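Local coordinates for sensor protein (Haloarcula marismortui ATCC 43049, PDB 3BWL) that probably works as a sensor histidine kinase, using ATP to phosphorylate a protein histidine, and here contributes a PAS domain with an indole-3-carbaldehyde bound in its pocket, at residues Asp31-Val42 with Glu54-Phe65; Phe81-Gly91 with Ser102-Phe110. One frame throughout, in Å; residues are numbered along the deposited sequence.

Contact 1. Residues Asp31-Val42 with Glu54-Phe65; sequences DVLDADGTICEV and ESEVLGRSIWEF. With I3A (1H-indole-3-carbaldehyde), chain F.
One wall of the indole-3-carbaldehyde pocket is made where Leu33 meets Ile62. Leu33 CD1 lies 3.9 Å from Ile62 CG2, the two side chains crossing at about a right angle, and Ile62 CG1 presses to 3.4 Å from C3 of the ligand; CG1 gets there by standing anti to the backbone N (chi1 -165°). Asp31 OD2 sits 2.7 Å from the ligand's aldehyde O, a distance consistent with a proton held by the acid. A hydrogen bond to the ligand comes from Asp66.

In this PAS fold, Asp31-Val42 is the hairpin at one border of the antiparallel sheet, and Glu54-Phe65, in the loop after helix 44-50, runs along its outer strand. Ile39 N donates almost straight to Arg60 O (2.9 Å, 169°), Gly59 N to Ile39 O, and Ile62 N to Gly37 O. The branched Ile39 suits its buried place: CD1 reaches Val57 CG1 and Phe65 CE2, each at 3.6 Å. Gly37 is suited to a positive phi, and a CB here would crowd Trp63, whose CZ3, at the ring edge, lies 3.3 Å from Asp36 O. A water joins Asp36 O, Thr38 OG1 and Ser61 OG, giving these polar groups a common partner.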
# COMPACT_ATOMS: atom_id res chain seq x y z
N ASP A 31 1.97 1.17 8.50
CA ASP A 31 2.42 2.15 9.46
C ASP A 31 3.77 2.66 8.98
O ASP A 31 4.48 1.97 8.20
CB ASP A 31 2.52 1.58 10.89
CG ASP A 31 3.53 0.44 11.00
OD1 ASP A 31 3.15 -0.74 10.81
OD2 ASP A 31 4.72 0.72 11.36
N VAL A 32 4.07 3.89 9.40
CA VAL A 32 5.35 4.55 9.12
C VAL A 32 6.03 4.82 10.46
O VAL A 32 5.39 5.39 11.37
CB VAL A 32 5.14 5.90 8.34
CG1 VAL A 32 6.50 6.56 8.05
CG2 VAL A 32 4.42 5.62 7.02
N LEU A 33 7.30 4.41 10.58
CA LEU A 33 8.05 4.55 11.84
C LEU A 33 9.24 5.46 11.63
O LEU A 33 9.78 5.57 10.52
CB LEU A 33 8.60 3.19 12.33
CG LEU A 33 7.61 2.04 12.48
CD1 LEU A 33 8.40 0.84 13.02
CD2 LEU A 33 6.44 2.47 13.42
N ASP A 34 9.67 6.13 12.69
CA ASP A 34 10.98 6.77 12.62
C ASP A 34 12.05 5.79 13.11
O ASP A 34 11.73 4.64 13.47
CB ASP A 34 11.00 8.11 13.37
CG ASP A 34 10.93 7.96 14.88
OD1 ASP A 34 11.17 6.86 15.41
OD2 ASP A 34 10.67 9.01 15.54
N ALA A 35 13.31 6.21 13.12
CA ALA A 35 14.41 5.26 13.41
C ALA A 35 14.38 4.72 14.84
O ALA A 35 15.04 3.72 15.16
CB ALA A 35 15.78 5.89 13.07
N ASP A 36 13.62 5.38 15.71
CA ASP A 36 13.46 4.96 17.10
C ASP A 36 12.26 4.02 17.30
O ASP A 36 12.05 3.49 18.39
CB ASP A 36 13.28 6.19 18.02
CG ASP A 36 14.56 6.98 18.23
OD1 ASP A 36 15.68 6.43 18.13
OD2 ASP A 36 14.42 8.19 18.51
N GLY A 37 11.49 3.80 16.25
CA GLY A 37 10.34 2.89 16.37
C GLY A 37 9.06 3.60 16.73
O GLY A 37 8.03 2.94 16.97
N THR A 38 9.09 4.93 16.74
CA THR A 38 7.91 5.74 17.01
C THR A 38 7.02 5.77 15.77
O THR A 38 7.49 5.98 14.65
CB THR A 38 8.28 7.17 17.48
OG1 THR A 38 9.18 7.09 18.60
CG2 THR A 38 7.01 7.98 17.84
N ILE A 39 5.73 5.58 15.99
CA ILE A 39 4.73 5.51 14.92
C ILE A 39 4.40 6.92 14.47
O ILE A 39 3.84 7.74 15.26
CB ILE A 39 3.44 4.79 15.36
CG1 ILE A 39 3.70 3.31 15.72
CG2 ILE A 39 2.40 4.86 14.23
CD1 ILE A 39 2.54 2.68 16.56
N CYS A 40 4.77 7.24 13.23
CA CYS A 40 4.61 8.57 12.68
C CYS A 40 3.31 8.72 11.88
O CYS A 40 2.71 9.81 11.84
CB CYS A 40 5.79 8.88 11.76
SG CYS A 40 7.32 9.06 12.65
N GLU A 41 2.88 7.66 11.21
CA GLU A 41 1.67 7.68 10.42
C GLU A 41 1.17 6.24 10.41
O GLU A 41 1.98 5.30 10.46
CB GLU A 41 1.95 8.10 8.98
CG GLU A 41 0.73 8.46 8.12
CD GLU A 41 1.10 9.28 6.89
OE1 GLU A 41 2.31 9.33 6.52
OE2 GLU A 41 0.19 9.90 6.32
N VAL A 42 -0.15 6.10 10.28
CA VAL A 42 -0.84 4.82 10.14
C VAL A 42 -2.02 5.01 9.20
O VAL A 42 -2.59 6.12 9.13
CB VAL A 42 -1.41 4.25 11.48
CG1 VAL A 42 -0.29 3.72 12.40
CG2 VAL A 42 -2.26 5.30 12.23
N GLU A 54 -6.86 6.43 15.66
CA GLU A 54 -5.55 6.95 15.29
C GLU A 54 -4.86 7.68 16.46
O GLU A 54 -3.65 7.56 16.65
CB GLU A 54 -5.71 7.88 14.08
CG GLU A 54 -4.42 8.45 13.57
CD GLU A 54 -4.62 9.38 12.40
OE1 GLU A 54 -5.17 10.49 12.60
OE2 GLU A 54 -4.21 9.01 11.28
N SER A 55 -5.65 8.45 17.22
CA SER A 55 -5.13 9.22 18.35
C SER A 55 -4.52 8.34 19.46
O SER A 55 -3.70 8.84 20.27
CB SER A 55 -6.20 10.15 18.93
OG SER A 55 -7.21 9.41 19.61
N GLU A 56 -4.89 7.06 19.49
CA GLU A 56 -4.40 6.08 20.48
C GLU A 56 -3.13 5.36 20.00
O GLU A 56 -2.55 4.55 20.72
CB GLU A 56 -5.47 5.00 20.77
CG GLU A 56 -6.79 5.49 21.42
CD GLU A 56 -7.84 4.38 21.66
OE1 GLU A 56 -8.40 3.81 20.68
OE2 GLU A 56 -8.13 4.09 22.85
N VAL A 57 -2.71 5.64 18.77
CA VAL A 57 -1.60 4.93 18.13
C VAL A 57 -0.46 5.87 17.77
O VAL A 57 0.68 5.56 18.02
CB VAL A 57 -2.10 4.21 16.84
CG1 VAL A 57 -0.94 3.51 16.09
CG2 VAL A 57 -3.16 3.16 17.19
N LEU A 58 -0.76 7.01 17.14
CA LEU A 58 0.28 7.95 16.74
C LEU A 58 1.13 8.39 17.94
O LEU A 58 0.60 8.77 19.00
CB LEU A 58 -0.32 9.19 16.04
CG LEU A 58 -0.94 9.00 14.64
CD1 LEU A 58 -1.40 10.32 14.03
CD2 LEU A 58 0.06 8.33 13.71
N GLY A 59 2.43 8.35 17.77
CA GLY A 59 3.32 8.82 18.83
C GLY A 59 3.73 7.72 19.75
O GLY A 59 4.71 7.88 20.49
N ARG A 60 3.01 6.60 19.74
CA ARG A 60 3.41 5.42 20.52
C ARG A 60 4.54 4.67 19.80
O ARG A 60 4.83 4.94 18.62
CB ARG A 60 2.23 4.46 20.71
CG ARG A 60 1.08 4.98 21.57
CD ARG A 60 0.65 3.89 22.51
NE ARG A 60 -0.80 3.77 22.65
CZ ARG A 60 -1.42 2.76 23.26
NH1 ARG A 60 -0.72 1.77 23.82
NH2 ARG A 60 -2.74 2.74 23.31
N SER A 61 5.17 3.73 20.52
CA SER A 61 6.24 2.94 19.93
C SER A 61 5.66 1.61 19.44
O SER A 61 4.75 1.02 20.06
CB SER A 61 7.37 2.73 20.94
OG SER A 61 7.82 4.01 21.39
N ILE A 62 6.24 1.10 18.37
CA ILE A 62 5.68 -0.12 17.78
C ILE A 62 5.74 -1.35 18.70
O ILE A 62 4.85 -2.26 18.61
CB ILE A 62 6.29 -0.41 16.38
CG1 ILE A 62 5.47 -1.45 15.59
CG2 ILE A 62 7.79 -0.82 16.53
CD1 ILE A 62 4.06 -1.00 15.17
N TRP A 63 6.73 -1.41 19.60
CA TRP A 63 6.80 -2.57 20.51
C TRP A 63 5.63 -2.58 21.49
O TRP A 63 5.42 -3.60 22.15
CB TRP A 63 8.11 -2.58 21.29
CG TRP A 63 8.39 -1.31 22.03
CD1 TRP A 63 7.93 -0.98 23.27
CD2 TRP A 63 9.26 -0.24 21.62
NE1 TRP A 63 8.41 0.25 23.64
CE2 TRP A 63 9.25 0.72 22.66
CE3 TRP A 63 10.03 0.00 20.48
CZ2 TRP A 63 10.01 1.90 22.60
CZ3 TRP A 63 10.78 1.21 20.40
CH2 TRP A 63 10.76 2.13 21.46
N GLU A 64 4.87 -1.48 21.58
CA GLU A 64 3.70 -1.46 22.48
C GLU A 64 2.56 -2.30 21.90
O GLU A 64 1.65 -2.72 22.64
CB GLU A 64 3.19 -0.04 22.76
CG GLU A 64 4.23 0.85 23.40
CD GLU A 64 3.70 2.25 23.72
OE1 GLU A 64 2.73 2.35 24.51
OE2 GLU A 64 4.25 3.24 23.20
N PHE A 65 2.62 -2.55 20.58
CA PHE A 65 1.57 -3.26 19.85
C PHE A 65 1.97 -4.67 19.40
O PHE A 65 1.11 -5.45 19.15
CB PHE A 65 1.18 -2.45 18.59
CG PHE A 65 0.59 -1.13 18.92
CD1 PHE A 65 -0.74 -1.03 19.30
CD2 PHE A 65 1.41 0.00 18.96
CE1 PHE A 65 -1.29 0.18 19.66
CE2 PHE A 65 0.89 1.22 19.35
CZ PHE A 65 -0.47 1.31 19.68
O I3A F . 6.24 -1.51 11.65
C3' I3A F . 5.59 -2.45 12.11
C3 I3A F . 6.27 -3.50 12.94
C2 I3A F . 5.51 -4.54 13.54
N I3A F . 6.47 -5.25 14.22
C8 I3A F . 7.71 -4.71 14.09
C9 I3A F . 7.64 -3.57 13.29
C4 I3A F . 8.79 -2.82 12.98
C5 I3A F . 10.04 -3.23 13.53
C6 I3A F . 10.12 -4.36 14.36
C7 I3A F . 8.95 -5.10 14.63
O HOH W 1 10.02 4.90 20.00
O HOH W 2 -1.58 8.77 10.57
O HOH W 3 -5.62 6.40 10.11

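Contact 2. Residues Phe81-Gly91 with Ser102-Phe110; sequences FSVDERRKFEG and SVEVHLLRF. With I3A (1H-indole-3-carbaldehyde), chain F.
The Phe89 ring carries Val105 CB over one face, 3.9 Å from the ring centroid, a CH-pi contact; Leu107 CD2 and the ligand's C8 lie at its edge. Across the sheet from it, the His106 ring takes Lys88 CG over one face, 3.8 Å from its centroid, while Arg87 O lies near the ring plane at the edge. Both pairings belong to the antiparallel beta hairpin of strands 86-94 and 100-112 in the PAS sheet, in which Phe89 and Val105 form a hydrogen-bonded pair and Lys88 and His106 a non-hydrogen-bonded one.

With CG between the backbone N and carbonyl carbon (chi1 58°), the Phe89 ring lies alongside Val105 and brings CE1 to 3.5 Å from C7 of the indole. Flat and apolar, it suits a pocket for an aromatic ligand. Lys88, Glu104, His106 and Arg86 take the other face, where polar groups meet the second subunit: Arg86 and Glu104 form salt bridges with its Glu49 and Arg123, and His106 ND1 hydrogen-bonds its Asp28.

Phe81, just before strand 86-94, packs at the end of the hairpin away from its turn. Its CZ lies 3.6 Å from Leu107 CD2, Leu107 O sits at the ring edge, and the Arg87 guanidinium covers part of one face, held there by Glu85 OE2, which takes both NE and NH2 from one side. Replacing Phe81 by alanine is likely to open a gap beside Leu107 and deprive the Arg87 guanidinium of the ring it lies against. The Arg109 side chain crosses that of Phe81 at a slant, Arg109 CB 3.8 Å from Phe81 CB, while its NH2 pairs with Asp116; Arg109 NH1 donates to Phe81 O at 3.2 Å, with the oxygen 19° out of the guanidinium plane.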
# COMPACT_ATOMS: atom_id res chain seq x y z
N PHE A 81 18.94 -2.22 9.17
CA PHE A 81 18.52 -1.85 7.78
C PHE A 81 19.41 -0.82 7.11
O PHE A 81 19.72 0.23 7.68
CB PHE A 81 17.08 -1.30 7.81
CG PHE A 81 16.04 -2.34 7.76
CD1 PHE A 81 15.79 -3.15 8.87
CD2 PHE A 81 15.25 -2.51 6.60
CE1 PHE A 81 14.79 -4.13 8.84
CE2 PHE A 81 14.23 -3.51 6.58
CZ PHE A 81 14.02 -4.29 7.69
N SER A 82 19.84 -1.14 5.89
CA SER A 82 20.40 -0.14 5.00
C SER A 82 19.26 0.63 4.33
O SER A 82 18.15 0.14 4.24
CB SER A 82 21.21 -0.86 3.94
OG SER A 82 22.36 -1.41 4.54
N VAL A 83 19.52 1.86 3.90
CA VAL A 83 18.51 2.61 3.14
C VAL A 83 18.09 1.78 1.92
O VAL A 83 18.95 1.23 1.21
CB VAL A 83 19.01 4.03 2.69
CG1 VAL A 83 17.96 4.73 1.82
CG2 VAL A 83 19.35 4.89 3.89
N ASP A 84 16.78 1.70 1.71
CA ASP A 84 16.11 0.96 0.61
C ASP A 84 16.06 -0.57 0.78
O ASP A 84 15.49 -1.26 -0.09
CB ASP A 84 16.62 1.38 -0.79
CG ASP A 84 16.11 2.77 -1.20
OD1 ASP A 84 15.17 3.30 -0.54
OD2 ASP A 84 16.63 3.35 -2.20
N GLU A 85 16.58 -1.06 1.90
CA GLU A 85 16.52 -2.47 2.26
C GLU A 85 15.12 -2.83 2.70
O GLU A 85 14.45 -2.04 3.36
CB GLU A 85 17.51 -2.83 3.39
CG GLU A 85 17.45 -4.36 3.78
CD GLU A 85 18.49 -4.76 4.84
OE1 GLU A 85 19.30 -3.89 5.23
OE2 GLU A 85 18.50 -5.96 5.25
N ARG A 86 14.69 -4.03 2.28
CA ARG A 86 13.40 -4.62 2.69
C ARG A 86 13.64 -5.97 3.33
O ARG A 86 14.54 -6.72 2.92
CB ARG A 86 12.51 -4.86 1.46
CG ARG A 86 12.08 -3.64 0.70
CD ARG A 86 11.22 -4.00 -0.51
NE ARG A 86 12.02 -4.66 -1.55
CZ ARG A 86 11.53 -5.41 -2.56
NH1 ARG A 86 10.22 -5.67 -2.69
NH2 ARG A 86 12.37 -5.93 -3.44
N ARG A 87 12.83 -6.28 4.34
CA ARG A 87 12.84 -7.57 5.01
C ARG A 87 11.42 -7.99 5.35
O ARG A 87 10.59 -7.15 5.67
CB ARG A 87 13.61 -7.50 6.32
CG ARG A 87 15.06 -7.25 6.17
CD ARG A 87 15.81 -7.69 7.43
NE ARG A 87 17.05 -6.96 7.48
CZ ARG A 87 17.67 -6.61 8.59
NH1 ARG A 87 17.18 -6.93 9.78
NH2 ARG A 87 18.82 -5.93 8.51
N LYS A 88 11.15 -9.29 5.30
CA LYS A 88 9.90 -9.85 5.79
C LYS A 88 10.14 -10.67 7.08
O LYS A 88 11.10 -11.44 7.18
CB LYS A 88 9.27 -10.77 4.74
CG LYS A 88 8.96 -10.09 3.43
CD LYS A 88 8.11 -10.95 2.54
CE LYS A 88 8.92 -12.03 1.87
NZ LYS A 88 8.05 -12.81 0.91
N PHE A 89 9.27 -10.50 8.06
CA PHE A 89 9.41 -11.21 9.32
C PHE A 89 8.06 -11.27 10.01
O PHE A 89 7.16 -10.47 9.71
CB PHE A 89 10.42 -10.53 10.26
CG PHE A 89 10.07 -9.08 10.59
CD1 PHE A 89 9.28 -8.77 11.70
CD2 PHE A 89 10.54 -8.04 9.78
CE1 PHE A 89 8.96 -7.45 11.99
CE2 PHE A 89 10.23 -6.71 10.06
CZ PHE A 89 9.43 -6.41 11.18
N GLU A 90 7.95 -12.16 10.98
CA GLU A 90 6.69 -12.37 11.67
C GLU A 90 6.57 -11.46 12.89
O GLU A 90 7.55 -11.22 13.60
CB GLU A 90 6.58 -13.86 12.05
CG GLU A 90 5.41 -14.20 12.96
CD GLU A 90 5.39 -15.68 13.43
OE1 GLU A 90 6.38 -16.43 13.25
OE2 GLU A 90 4.34 -16.09 14.00
N GLY A 91 5.35 -11.00 13.13
CA GLY A 91 5.02 -10.27 14.36
C GLY A 91 3.69 -10.77 14.88
O GLY A 91 3.06 -11.62 14.24
N SER A 102 -1.62 -12.72 14.21
CA SER A 102 -0.32 -13.04 13.61
C SER A 102 -0.18 -12.35 12.27
O SER A 102 -1.10 -12.37 11.47
CB SER A 102 -0.15 -14.55 13.43
OG SER A 102 0.12 -15.15 14.67
N VAL A 103 0.98 -11.73 12.05
CA VAL A 103 1.20 -11.01 10.80
C VAL A 103 2.56 -11.31 10.23
O VAL A 103 3.48 -11.72 10.97
CB VAL A 103 1.10 -9.46 10.99
CG1 VAL A 103 -0.33 -9.07 11.40
CG2 VAL A 103 2.10 -8.98 12.09
N GLU A 104 2.66 -11.16 8.93
CA GLU A 104 3.96 -11.01 8.31
C GLU A 104 4.13 -9.56 7.93
O GLU A 104 3.32 -9.01 7.13
CB GLU A 104 4.13 -11.89 7.08
CG GLU A 104 5.52 -11.72 6.44
CD GLU A 104 5.68 -12.52 5.18
OE1 GLU A 104 4.99 -12.23 4.17
OE2 GLU A 104 6.53 -13.44 5.16
N VAL A 105 5.18 -8.95 8.48
CA VAL A 105 5.50 -7.56 8.22
C VAL A 105 6.49 -7.48 7.09
O VAL A 105 7.51 -8.22 7.10
CB VAL A 105 6.17 -6.88 9.47
CG1 VAL A 105 6.39 -5.43 9.21
CG2 VAL A 105 5.30 -7.03 10.70
N HIS A 106 6.19 -6.68 6.08
CA HIS A 106 7.20 -6.38 5.05
C HIS A 106 7.67 -4.95 5.34
O HIS A 106 6.91 -3.99 5.17
CB HIS A 106 6.60 -6.50 3.61
CG HIS A 106 7.62 -6.65 2.53
ND1 HIS A 106 7.28 -6.90 1.21
CD2 HIS A 106 8.98 -6.60 2.56
CE1 HIS A 106 8.38 -6.99 0.48
NE2 HIS A 106 9.43 -6.83 1.27
N LEU A 107 8.95 -4.83 5.78
CA LEU A 107 9.44 -3.57 6.26
C LEU A 107 10.49 -2.99 5.30
O LEU A 107 11.37 -3.72 4.81
CB LEU A 107 10.05 -3.79 7.64
CG LEU A 107 10.62 -2.59 8.42
CD1 LEU A 107 9.48 -1.67 8.79
CD2 LEU A 107 11.26 -3.08 9.70
N LEU A 108 10.41 -1.68 5.09
CA LEU A 108 11.31 -0.96 4.19
C LEU A 108 11.94 0.21 4.91
O LEU A 108 11.22 0.94 5.58
CB LEU A 108 10.48 -0.39 3.01
CG LEU A 108 11.19 0.61 2.08
CD1 LEU A 108 12.39 -0.01 1.30
CD2 LEU A 108 10.21 1.25 1.11
N ARG A 109 13.26 0.42 4.79
CA ARG A 109 13.86 1.66 5.27
C ARG A 109 14.00 2.53 4.02
O ARG A 109 14.48 2.04 2.99
CB ARG A 109 15.28 1.42 5.87
CG ARG A 109 15.92 2.74 6.36
CD ARG A 109 17.18 2.53 7.22
NE ARG A 109 17.21 3.51 8.30
CZ ARG A 109 17.78 3.35 9.49
NH1 ARG A 109 18.44 2.24 9.80
NH2 ARG A 109 17.69 4.32 10.39
N PHE A 110 13.57 3.79 4.10
CA PHE A 110 13.66 4.67 2.91
C PHE A 110 13.62 6.12 3.29
O PHE A 110 13.36 6.46 4.45
CB PHE A 110 12.60 4.33 1.87
CG PHE A 110 11.20 4.86 2.18
CD1 PHE A 110 10.45 5.48 1.18
CD2 PHE A 110 10.62 4.72 3.44
CE1 PHE A 110 9.15 5.92 1.44
CE2 PHE A 110 9.32 5.17 3.70
CZ PHE A 110 8.61 5.76 2.70
O I3A F . 6.24 -1.51 11.65
C3' I3A F . 5.59 -2.45 12.11
C3 I3A F . 6.27 -3.50 12.94
C2 I3A F . 5.51 -4.54 13.54
N I3A F . 6.47 -5.25 14.22
C8 I3A F . 7.71 -4.71 14.09
C9 I3A F . 7.64 -3.57 13.29
C4 I3A F . 8.79 -2.82 12.98
C5 I3A F . 10.04 -3.23 13.53
C6 I3A F . 10.12 -4.36 14.36
C7 I3A F . 8.95 -5.10 14.63
O HOH W 4 5.56 -13.72 1.90
O HOH W 5 2.67 -14.38 14.85

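Overall arrangement
The two contacts follow one another along the chain, contact 1 closing before contact 2 opens, and their centres lie about 15 Å apart. Both belong to the five-stranded antiparallel sheet, at its two borders: contact 1 involves strands 29-33 and 39-42, contact 2 strands 86-94 and 100-112, and strand 115-124 runs between the two pairs. They touch directly where Ala35 CB packs 3.6 Å from Arg109 NH2. The bound indole-3-carbaldehyde bridges them, so the pocket draws its walls from both halves of the PAS domain. Glu41 of contact 1 pairs with Arg18 of the second subunit, and contact 2 reaches it through the Arg86 and His106 face, so both touch ligand and partner subunit.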